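Long-range contact in Phthiocerol/phthiodiolone dimycocerosyl transferase (PDB 1Q9J), which probably catalyses the transfer of mycocerosyl groups from mycocerosic acid synthase onto phthiocerol-type alcohols, the last step in making dimycocerosate ester lipids: residues E48-L53 and T156-P161. Residues are numbered along the deposited sequence; the frame is centred on the assembly and turned at random.
Sequences ETHPVL and TPQPTP
The imidazole of His50 meets the side-chain amide of Gln158 with the two planes 86° apart. OE1 of Gln158, carried to the ring by a chain extended beyond CG, lies at its edge and in its plane, 3.2 Å from His50 ND1, while NE2 of the same amide approaches CE1 obliquely. One face of the ring takes the methyl CG2 of Thr49, set toward the rim; this methyl also touches Thr156 O (3.3 Å) and Gln158 NE2. Both polar groups have outside partners that help fix their rotation: His50 NE2 is hydrogen-bonded to Glu138 OE1, and Gln158 OE1 to Thr279 OG1.

A single backbone hydrogen bond ties the segments, from Gln158 N to Thr49 O (2.9 Å), the donor standing 37° out of the carbonyl plane. Beside it, CB of Pro157 rests on Glu48 O at 3.2 Å. Farther along, Val52 CG2 packs against Pro161 CD (3.4 Å) and Thr160 CA.

The Pro161 side chain is about 9 Å from that of Asp128, which probably helps organise the active site. The proline-rich loop between helices 129-148 and 164-170 thus runs alongside residues 48-53, which follow on from helix 36-49, in the same direction. Helix 129-148 lines Thr49 and His50, and strand 6-9 meets Thr160.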
# COMPACT_ATOMS: atom_id res chain seq x y z
N GLU A 48 13.52 17.93 3.75
CA GLU A 48 14.63 18.13 4.65
C GLU A 48 14.51 17.24 5.86
O GLU A 48 15.49 16.99 6.56
CB GLU A 48 14.71 19.58 5.06
CG GLU A 48 15.25 20.46 3.97
CD GLU A 48 15.13 21.92 4.32
OE1 GLU A 48 13.99 22.42 4.38
OE2 GLU A 48 16.18 22.57 4.55
N THR A 49 13.30 16.76 6.12
CA THR A 49 13.10 15.90 7.26
C THR A 49 13.40 14.46 6.90
O THR A 49 13.67 13.63 7.77
CB THR A 49 11.67 15.96 7.77
OG1 THR A 49 11.34 17.32 8.10
CG2 THR A 49 11.52 15.09 8.98
N HIS A 50 13.35 14.17 5.61
CA HIS A 50 13.59 12.83 5.11
C HIS A 50 14.56 12.92 3.95
O HIS A 50 14.24 12.55 2.82
CB HIS A 50 12.26 12.24 4.65
CG HIS A 50 11.19 12.33 5.69
ND1 HIS A 50 11.30 11.70 6.92
CD2 HIS A 50 10.02 13.00 5.72
CE1 HIS A 50 10.24 11.99 7.65
NE2 HIS A 50 9.45 12.77 6.95
N PRO A 51 15.79 13.39 4.21
CA PRO A 51 16.76 13.52 3.13
C PRO A 51 17.08 12.29 2.30
O PRO A 51 17.79 12.39 1.30
CB PRO A 51 17.99 14.10 3.84
CG PRO A 51 17.85 13.59 5.23
CD PRO A 51 16.38 13.78 5.50
N VAL A 52 16.55 11.13 2.67
CA VAL A 52 16.83 9.92 1.88
C VAL A 52 16.06 10.00 0.55
O VAL A 52 16.55 9.58 -0.49
CB VAL A 52 16.38 8.65 2.62
CG1 VAL A 52 17.09 7.45 2.04
CG2 VAL A 52 16.70 8.77 4.07
N LEU A 53 14.84 10.54 0.63
CA LEU A 53 13.99 10.69 -0.53
C LEU A 53 14.70 11.44 -1.65
O LEU A 53 14.31 11.37 -2.83
CB LEU A 53 12.72 11.45 -0.15
CG LEU A 53 11.97 10.79 0.99
CD1 LEU A 53 10.77 11.63 1.41
CD2 LEU A 53 11.53 9.41 0.56
N THR A 156 13.45 18.64 11.62
CA THR A 156 14.45 17.83 12.30
C THR A 156 14.67 16.65 11.36
O THR A 156 13.84 15.74 11.28
CB THR A 156 13.95 17.28 13.65
OG1 THR A 156 13.36 18.33 14.41
CG2 THR A 156 15.11 16.68 14.44
N PRO A 157 15.78 16.66 10.62
CA PRO A 157 16.11 15.59 9.68
C PRO A 157 16.35 14.25 10.35
O PRO A 157 17.04 14.16 11.36
CB PRO A 157 17.35 16.13 8.97
CG PRO A 157 17.99 16.99 10.01
CD PRO A 157 16.80 17.72 10.57
N GLN A 158 15.76 13.22 9.76
CA GLN A 158 15.87 11.86 10.30
C GLN A 158 16.89 11.04 9.51
O GLN A 158 17.13 11.30 8.33
CB GLN A 158 14.51 11.17 10.24
CG GLN A 158 13.34 12.03 10.66
CD GLN A 158 12.03 11.37 10.32
OE1 GLN A 158 12.02 10.31 9.69
NE2 GLN A 158 10.92 11.97 10.72
N PRO A 159 17.52 10.05 10.17
CA PRO A 159 18.52 9.22 9.48
C PRO A 159 17.90 8.22 8.49
O PRO A 159 16.67 8.11 8.39
CB PRO A 159 19.26 8.55 10.63
CG PRO A 159 18.23 8.47 11.70
CD PRO A 159 17.48 9.77 11.61
N THR A 160 18.75 7.52 7.75
CA THR A 160 18.29 6.55 6.75
C THR A 160 17.37 5.52 7.37
O THR A 160 17.81 4.67 8.15
CB THR A 160 19.47 5.80 6.15
OG1 THR A 160 20.51 6.73 5.80
CG2 THR A 160 19.04 5.05 4.92
N PRO A 161 16.07 5.55 7.03
CA PRO A 161 15.19 4.55 7.64
C PRO A 161 15.68 3.13 7.41
O PRO A 161 16.30 2.85 6.39
CB PRO A 161 13.81 4.82 7.01
CG PRO A 161 14.06 5.79 5.90
CD PRO A 161 15.32 6.52 6.23